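Glutamine aminotransferase class-II domain protein (Ruegeria pomeroyi, PDB 3MDN) probably acts as a class-II glutamine amidotransferase of the N-terminal nucleophile (Ntn) hydrolase clan, a family that releases ammonia from glutamine. Local coordinates at residues 197-202 with 222-227; 206-211 with 239-244. All coordinates share one frame; numbering follows the deposited sequence.

Contact 1. Residues 197-202 with 222-227; sequences LYAARY and WAVVSE
Arg201 NH1, gripped by Glu238 OE2 in a salt bridge and by Leu239 O in a hydrogen bond, marks the polar end of a strand whose apolar residues Leu197 and Ala199 meet Val224. The contact belongs to the interior of the sheet-on-sheet sandwich expected of an Ntn hydrolase: strand 197-203 lies in one antiparallel sheet, strand 221-225 in the other. Two observations support facing sheets rather than paired strands. No hydrogen bond joins the two segments, and the closest pair of CA atoms, Ala199 CA and Val224 CA, is 8.0 Å apart. Alternation along strand 197-203 sorts its residues between two faces. Leu197 and Ala199 start out toward the other sheet, whereas Tyr198 and Ala200 pack on the opposite side against helix 161-179, through Pro161 and Leu165 respectively.

Val224 divides its two methyls between the two partners. Val224 CG1, anti to the backbone N (chi1 -171°), lies 4.1 Å from Ala199 CB, while CG2 takes the place anti to the carbonyl carbon and reaches for the leucine. Leu197 and Val224 thus approach tip to tip, each extending a terminal branch into the layer between the sheets. The contact is small, 119 Å² over both sides, but all three touching residues are buried. Neighbouring strands add to the layer: Ile247 of strand 243-248 and Trp6 of strand 6-10 also touch Val224, and Ala8 and His10 touch Leu197. Trp222 likewise sets out toward strand 197-203, yet its indole leads away and meets Tyr215 edge-to-face. Of the two methyls of Leu197, it is CD2 that meets Val224 CG2, at 3.9 Å.

Contact 2. Residues 206-211 with 239-244; sequences HIAPSV and LRPGRM
Leu239 N donates to Val211 O across 2.8 Å with an N-H...O angle of 163°, so the bond is nearly straight at the hydrogen. The backbones draw apart from there: Val211 CA and Leu239 CA are 5.4 Å apart, Ala208 CA and Pro241 CA 6.4 Å. Beside the bond, the Val211 and Leu239 side chains run alongside each other in a common direction. Val211 CG1, anti to its own N (chi1 173°), touches Leu239 CD2 at 3.8 Å and fits equally close to the leucine CB.

Just beyond Pro241, Gly242 and Arg243 together face Arg201, a G1 beta bulge at the start of strand 243-248; Gly242 has the positive phi of its first position. The side chain of Arg201 also reaches segment 206-211, its NH2 bonding Ala208 O. At the more exposed end, Ala208 CB meets Pro241 CB at 4.2 Å. Arg240 NH2 lies 3.5 Å above one face of the Arg243 guanidinium, offset toward the rim, and the NE and NH1 of Arg243 form salt bridges with Glu254 and Asp256.

In the fold
Contact 1 belongs to the core, its centre 8 Å from that of the chain, whereas contact 2 is only partly buried, with its centre at 13 Å. Their chemistry follows: contact 1 joins two facing sheets through methyl groups alone, while contact 2 adds a backbone hydrogen bond between two loop-rich segments nearer the surface. The segments alternate along the chain, and both contacts reach one sheet, in which strands 197-203 and 243-248 are neighbours; there Gly242 N lies 2.8 Å from Arg201 O, a probable hydrogen bond. A second probable one, Ser210 OG to Ser226 O at 2.6 Å, ties segment 206-211 to segment 222-227.

Contact 1. Residues 197-202 with 222-227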
ATOM      1  N   LEU D 197       0.444  15.282 -28.289  1.00 24.83           N
ATOM      2  CA  LEU D 197      -0.545  14.933 -27.285  1.00 25.17           C
ATOM      3  C   LEU D 197      -1.902  14.905 -28.002  1.00 25.35           C
ATOM      4  O   LEU D 197      -2.202  15.814 -28.782  1.00 24.98           O
ATOM      5  CB  LEU D 197      -0.563  15.974 -26.160  1.00 25.64           C
ATOM      6  CG  LEU D 197      -1.759  15.889 -25.198  1.00 27.89           C
ATOM      7  CD1 LEU D 197      -1.704  14.544 -24.460  1.00 24.65           C
ATOM      8  CD2 LEU D 197      -1.787  17.061 -24.172  1.00 27.98           C
ATOM      9  N   TYR D 198      -2.702  13.875 -27.742  1.00 23.56           N
ATOM     10  CA  TYR D 198      -3.990  13.704 -28.411  1.00 23.57           C
ATOM     11  C   TYR D 198      -5.094  13.668 -27.376  1.00 23.78           C
ATOM     12  O   TYR D 198      -4.868  13.270 -26.231  1.00 22.23           O
ATOM     13  CB  TYR D 198      -4.057  12.366 -29.160  1.00 23.90           C
ATOM     14  CG  TYR D 198      -3.056  12.227 -30.277  1.00 24.38           C
ATOM     15  CD1 TYR D 198      -1.866  11.536 -30.077  1.00 24.76           C
ATOM     16  CD2 TYR D 198      -3.278  12.842 -31.517  1.00 25.77           C
ATOM     17  CE1 TYR D 198      -0.931  11.409 -31.095  1.00 25.46           C
ATOM     18  CE2 TYR D 198      -2.337  12.713 -32.557  1.00 28.10           C
ATOM     19  CZ  TYR D 198      -1.178  11.991 -32.333  1.00 24.42           C
ATOM     20  OH  TYR D 198      -0.227  11.882 -33.314  1.00 25.76           O
ATOM     21  N   ALA D 199      -6.300  14.023 -27.794  1.00 23.17           N
ATOM     22  CA  ALA D 199      -7.439  13.763 -26.952  1.00 24.18           C
ATOM     23  C   ALA D 199      -8.644  13.608 -27.842  1.00 24.25           C
ATOM     24  O   ALA D 199      -8.741  14.250 -28.872  1.00 24.80           O
ATOM     25  CB  ALA D 199      -7.646  14.908 -25.948  1.00 24.34           C
ATOM     26  N   ALA D 200      -9.560  12.743 -27.456  1.00 24.69           N
ATOM     27  CA  ALA D 200     -10.756  12.526 -28.265  1.00 25.34           C
ATOM     28  C   ALA D 200     -11.946  12.464 -27.328  1.00 24.91           C
ATOM     29  O   ALA D 200     -11.803  12.160 -26.158  1.00 25.00           O
ATOM     30  CB  ALA D 200     -10.634  11.232 -29.084  1.00 24.81           C
ATOM     31  N   ARG D 201     -13.110  12.799 -27.853  1.00 25.02           N
ATOM     32  CA  ARG D 201     -14.361  12.759 -27.103  1.00 24.38           C
ATOM     33  C   ARG D 201     -15.424  12.230 -28.030  1.00 23.95           C
ATOM     34  O   ARG D 201     -15.578  12.726 -29.158  1.00 22.69           O
ATOM     35  CB  ARG D 201     -14.740  14.150 -26.570  1.00 24.07           C
ATOM     36  CG  ARG D 201     -16.021  14.198 -25.743  1.00 24.07           C
ATOM     37  CD  ARG D 201     -16.342  15.646 -25.340  1.00 23.06           C
ATOM     38  NE  ARG D 201     -17.490  15.760 -24.446  1.00 23.65           N
ATOM     39  CZ  ARG D 201     -18.117  16.903 -24.181  1.00 25.23           C
ATOM     40  NH1 ARG D 201     -17.716  18.030 -24.771  1.00 25.17           N
ATOM     41  NH2 ARG D 201     -19.152  16.917 -23.345  1.00 22.76           N
ATOM     42  N   TYR D 202     -16.132  11.197 -27.562  1.00 24.04           N
ATOM     43  CA  TYR D 202     -17.168  10.556 -28.361  1.00 23.95           C
ATOM     44  C   TYR D 202     -18.182   9.819 -27.478  1.00 23.39           C
ATOM     45  O   TYR D 202     -17.845   9.334 -26.415  1.00 23.28           O
ATOM     46  CB  TYR D 202     -16.514   9.571 -29.355  1.00 25.42           C
ATOM     47  CG  TYR D 202     -17.530   8.641 -29.984  1.00 26.63           C
ATOM     48  CD1 TYR D 202     -18.375   9.090 -31.006  1.00 28.37           C
ATOM     49  CD2 TYR D 202     -17.718   7.364 -29.485  1.00 25.42           C
ATOM     50  CE1 TYR D 202     -19.351   8.262 -31.550  1.00 28.37           C
ATOM     51  CE2 TYR D 202     -18.674   6.523 -30.020  1.00 26.32           C
ATOM     52  CZ  TYR D 202     -19.490   6.982 -31.061  1.00 29.14           C
ATOM     53  OH  TYR D 202     -20.446   6.132 -31.598  1.00 29.78           O
ATOM     54  N   TRP D 222       0.175  23.815 -23.348  1.00 24.46           N
ATOM     55  CA  TRP D 222      -1.258  23.498 -23.375  1.00 24.12           C
ATOM     56  C   TRP D 222      -1.695  22.541 -22.266  1.00 24.56           C
ATOM     57  O   TRP D 222      -1.042  21.527 -22.017  1.00 25.04           O
ATOM     58  CB  TRP D 222      -1.589  22.838 -24.713  1.00 24.08           C
ATOM     59  CG  TRP D 222      -1.408  23.752 -25.896  1.00 24.31           C
ATOM     60  CD1 TRP D 222      -0.259  23.983 -26.580  1.00 24.72           C
ATOM     61  CD2 TRP D 222      -2.419  24.547 -26.528  1.00 25.11           C
ATOM     62  NE1 TRP D 222      -0.471  24.881 -27.591  1.00 24.80           N
ATOM     63  CE2 TRP D 222      -1.796  25.240 -27.597  1.00 24.49           C
ATOM     64  CE3 TRP D 222      -3.789  24.737 -26.304  1.00 24.43           C
ATOM     65  CZ2 TRP D 222      -2.502  26.113 -28.453  1.00 25.54           C
ATOM     66  CZ3 TRP D 222      -4.503  25.644 -27.167  1.00 23.16           C
ATOM     67  CH2 TRP D 222      -3.854  26.298 -28.224  1.00 22.03           C
ATOM     68  N   ALA D 223      -2.827  22.835 -21.640  1.00 25.07           N
ATOM     69  CA  ALA D 223      -3.463  21.910 -20.709  1.00 25.26           C
ATOM     70  C   ALA D 223      -4.741  21.377 -21.350  1.00 25.87           C
ATOM     71  O   ALA D 223      -5.420  22.107 -22.074  1.00 26.36           O
ATOM     72  CB  ALA D 223      -3.780  22.601 -19.364  1.00 24.15           C
ATOM     73  N   VAL D 224      -5.074  20.121 -21.065  1.00 25.63           N
ATOM     74  CA  VAL D 224      -6.307  19.486 -21.503  1.00 25.78           C
ATOM     75  C   VAL D 224      -6.840  18.764 -20.260  1.00 27.21           C
ATOM     76  O   VAL D 224      -6.109  18.064 -19.593  1.00 26.98           O
ATOM     77  CB  VAL D 224      -6.047  18.414 -22.593  1.00 25.79           C
ATOM     78  CG1 VAL D 224      -7.365  17.918 -23.183  1.00 23.29           C
ATOM     79  CG2 VAL D 224      -5.125  18.973 -23.715  1.00 25.36           C
ATOM     80  N   VAL D 225      -8.114  18.911 -19.967  1.00 28.16           N
ATOM     81  CA  VAL D 225      -8.646  18.478 -18.702  1.00 29.97           C
ATOM     82  C   VAL D 225     -10.073  17.965 -18.885  1.00 32.07           C
ATOM     83  O   VAL D 225     -10.752  18.295 -19.876  1.00 31.60           O
ATOM     84  CB  VAL D 225      -8.684  19.641 -17.715  1.00 30.06           C
ATOM     85  CG1 VAL D 225      -7.290  20.115 -17.379  1.00 28.92           C
ATOM     86  CG2 VAL D 225      -9.508  20.793 -18.307  1.00 29.40           C
ATOM     87  N   SER D 226     -10.530  17.159 -17.936  1.00 34.40           N
ATOM     88  CA  SER D 226     -11.914  16.718 -17.916  1.00 38.13           C
ATOM     89  C   SER D 226     -12.850  17.780 -17.354  1.00 41.12           C
ATOM     90  O   SER D 226     -14.056  17.722 -17.602  1.00 42.18           O
ATOM     91  CB  SER D 226     -12.057  15.434 -17.107  1.00 38.22           C
ATOM     92  OG  SER D 226     -11.546  15.613 -15.809  1.00 37.36           O
ATOM     93  N   GLU D 227     -12.316  18.744 -16.595  1.00 44.39           N
ATOM     94  CA  GLU D 227     -13.136  19.841 -16.063  1.00 47.85           C
ATOM     95  C   GLU D 227     -12.290  21.056 -15.700  1.00 49.62           C
ATOM     96  O   GLU D 227     -11.259  20.911 -15.057  1.00 50.38           O
ATOM     97  CB  GLU D 227     -13.936  19.379 -14.845  1.00 48.41           C
ATOM     98  CG  GLU D 227     -13.140  18.533 -13.870  1.00 51.23           C
ATOM     99  CD  GLU D 227     -13.737  18.545 -12.479  1.00 54.45           C
ATOM    100  OE1 GLU D 227     -13.714  17.475 -11.819  1.00 55.92           O
ATOM    101  OE2 GLU D 227     -14.228  19.621 -12.054  1.00 54.41           O
TER

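Contact 2. Residues 206-211 with 239-244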
ATOM      1  N   HIS D 206     -26.298  11.096 -26.259  1.00 28.63           N
ATOM      2  CA  HIS D 206     -26.141  12.551 -26.080  1.00 29.98           C
ATOM      3  C   HIS D 206     -25.221  12.988 -24.940  1.00 30.42           C
ATOM      4  O   HIS D 206     -24.915  14.168 -24.835  1.00 31.18           O
ATOM      5  CB  HIS D 206     -27.509  13.214 -25.871  1.00 30.68           C
ATOM      6  CG  HIS D 206     -28.297  12.612 -24.749  1.00 32.95           C
ATOM      7  ND1 HIS D 206     -28.571  11.260 -24.676  1.00 33.99           N
ATOM      8  CD2 HIS D 206     -28.861  13.172 -23.650  1.00 34.99           C
ATOM      9  CE1 HIS D 206     -29.277  11.016 -23.586  1.00 35.54           C
ATOM     10  NE2 HIS D 206     -29.466  12.158 -22.946  1.00 36.45           N
ATOM     11  N   ILE D 207     -24.788  12.061 -24.084  1.00 30.07           N
ATOM     12  CA  ILE D 207     -23.892  12.402 -22.961  1.00 29.53           C
ATOM     13  C   ILE D 207     -22.466  11.896 -23.244  1.00 28.73           C
ATOM     14  O   ILE D 207     -22.287  10.723 -23.580  1.00 28.29           O
ATOM     15  CB  ILE D 207     -24.384  11.759 -21.624  1.00 29.64           C
ATOM     16  CG1 ILE D 207     -25.721  12.370 -21.168  1.00 30.39           C
ATOM     17  CG2 ILE D 207     -23.320  11.884 -20.527  1.00 30.07           C
ATOM     18  CD1 ILE D 207     -26.375  11.628 -19.989  1.00 29.33           C
ATOM     19  N   ALA D 208     -21.477  12.770 -23.099  1.00 27.58           N
ATOM     20  CA  ALA D 208     -20.070  12.431 -23.318  1.00 27.74           C
ATOM     21  C   ALA D 208     -19.243  13.077 -22.224  1.00 27.33           C
ATOM     22  O   ALA D 208     -19.412  14.250 -21.987  1.00 27.80           O
ATOM     23  CB  ALA D 208     -19.635  12.958 -24.659  1.00 28.20           C
ATOM     24  N   PRO D 209     -18.367  12.322 -21.539  1.00 26.89           N
ATOM     25  CA  PRO D 209     -17.539  12.943 -20.507  1.00 26.88           C
ATOM     26  C   PRO D 209     -16.780  14.136 -21.124  1.00 27.26           C
ATOM     27  O   PRO D 209     -16.425  14.108 -22.314  1.00 28.51           O
ATOM     28  CB  PRO D 209     -16.588  11.806 -20.069  1.00 26.48           C
ATOM     29  CG  PRO D 209     -17.208  10.517 -20.652  1.00 26.13           C
ATOM     30  CD  PRO D 209     -17.930  10.948 -21.871  1.00 27.38           C
ATOM     31  N   SER D 210     -16.588  15.195 -20.352  1.00 26.80           N
ATOM     32  CA  SER D 210     -16.275  16.473 -20.940  1.00 25.78           C
ATOM     33  C   SER D 210     -14.770  16.608 -21.196  1.00 25.24           C
ATOM     34  O   SER D 210     -13.954  15.871 -20.613  1.00 24.07           O
ATOM     35  CB  SER D 210     -16.843  17.612 -20.080  1.00 26.64           C
ATOM     36  OG  SER D 210     -16.327  17.584 -18.768  1.00 27.06           O
ATOM     37  N   VAL D 211     -14.401  17.480 -22.124  1.00 23.10           N
ATOM     38  CA  VAL D 211     -12.989  17.735 -22.389  1.00 22.38           C
ATOM     39  C   VAL D 211     -12.829  19.219 -22.665  1.00 22.93           C
ATOM     40  O   VAL D 211     -13.610  19.781 -23.424  1.00 21.27           O
ATOM     41  CB  VAL D 211     -12.472  16.959 -23.600  1.00 22.69           C
ATOM     42  CG1 VAL D 211     -11.036  17.392 -23.933  1.00 22.78           C
ATOM     43  CG2 VAL D 211     -12.534  15.432 -23.356  1.00 22.52           C
ATOM     44  N   LEU D 239     -13.856  20.835 -26.058  1.00 21.56           N
ATOM     45  CA  LEU D 239     -13.739  19.968 -27.218  1.00 22.26           C
ATOM     46  C   LEU D 239     -15.101  19.293 -27.359  1.00 22.97           C
ATOM     47  O   LEU D 239     -15.512  18.529 -26.501  1.00 23.03           O
ATOM     48  CB  LEU D 239     -12.598  18.931 -27.043  1.00 22.77           C
ATOM     49  CG  LEU D 239     -12.368  17.871 -28.132  1.00 21.66           C
ATOM     50  CD1 LEU D 239     -11.858  18.474 -29.438  1.00 18.93           C
ATOM     51  CD2 LEU D 239     -11.379  16.790 -27.649  1.00 23.26           C
ATOM     52  N   ARG D 240     -15.822  19.597 -28.431  1.00 23.64           N
ATOM     53  CA  ARG D 240     -17.150  19.010 -28.630  1.00 24.93           C
ATOM     54  C   ARG D 240     -17.111  17.489 -28.853  1.00 25.16           C
ATOM     55  O   ARG D 240     -16.095  16.949 -29.330  1.00 24.36           O
ATOM     56  CB  ARG D 240     -17.870  19.735 -29.775  1.00 26.04           C
ATOM     57  CG  ARG D 240     -18.112  21.216 -29.450  1.00 29.89           C
ATOM     58  CD  ARG D 240     -18.921  21.981 -30.528  1.00 39.62           C
ATOM     59  NE  ARG D 240     -18.560  21.623 -31.909  1.00 45.86           N
ATOM     60  CZ  ARG D 240     -17.397  21.919 -32.502  1.00 48.10           C
ATOM     61  NH1 ARG D 240     -16.447  22.588 -31.853  1.00 46.18           N
ATOM     62  NH2 ARG D 240     -17.186  21.534 -33.760  1.00 49.61           N
ATOM     63  N   PRO D 241     -18.205  16.789 -28.490  1.00 25.27           N
ATOM     64  CA  PRO D 241     -18.308  15.356 -28.789  1.00 26.09           C
ATOM     65  C   PRO D 241     -18.144  15.127 -30.298  1.00 26.23           C
ATOM     66  O   PRO D 241     -18.540  15.980 -31.066  1.00 25.98           O
ATOM     67  CB  PRO D 241     -19.749  14.989 -28.375  1.00 25.69           C
ATOM     68  CG  PRO D 241     -20.284  16.149 -27.652  1.00 26.06           C
ATOM     69  CD  PRO D 241     -19.479  17.364 -28.023  1.00 25.88           C
ATOM     70  N   GLY D 242     -17.555  14.007 -30.714  1.00 27.11           N
ATOM     71  CA  GLY D 242     -17.373  13.750 -32.159  1.00 27.32           C
ATOM     72  C   GLY D 242     -16.150  14.464 -32.731  1.00 27.45           C
ATOM     73  O   GLY D 242     -16.086  14.739 -33.930  1.00 27.31           O
ATOM     74  N   ARG D 243     -15.172  14.751 -31.870  1.00 27.03           N
ATOM     75  CA  ARG D 243     -13.991  15.574 -32.227  1.00 26.41           C
ATOM     76  C   ARG D 243     -12.697  14.994 -31.641  1.00 25.57           C
ATOM     77  O   ARG D 243     -12.733  14.376 -30.595  1.00 24.13           O
ATOM     78  CB  ARG D 243     -14.141  17.029 -31.703  1.00 26.48           C
ATOM     79  CG  ARG D 243     -15.312  17.805 -32.256  1.00 28.15           C
ATOM     80  CD  ARG D 243     -15.120  18.142 -33.746  1.00 30.09           C
ATOM     81  NE  ARG D 243     -14.366  19.381 -33.906  1.00 31.43           N
ATOM     82  CZ  ARG D 243     -14.045  19.926 -35.072  1.00 29.40           C
ATOM     83  NH1 ARG D 243     -14.386  19.338 -36.202  1.00 30.79           N
ATOM     84  NH2 ARG D 243     -13.380  21.064 -35.105  1.00 28.61           N
HETATM   85  N   MSE D 244     -11.576  15.235 -32.318  1.00 25.05           N
HETATM   86  CA  MSE D 244     -10.247  14.841 -31.836  1.00 26.44           C
HETATM   87  C   MSE D 244      -9.291  16.028 -31.882  1.00 25.85           C
HETATM   88  O   MSE D 244      -9.213  16.748 -32.886  1.00 25.71           O
HETATM   89  CB  MSE D 244      -9.662  13.667 -32.644  1.00 26.01           C
HETATM   90  CG  MSE D 244      -8.196  13.328 -32.268  1.00 32.28           C
HETATM   91 SE   MSE D 244      -7.558  11.574 -32.958  1.00 39.84          SE
HETATM   92  CE  MSE D 244      -8.922  10.523 -32.128  1.00 31.52           C
TER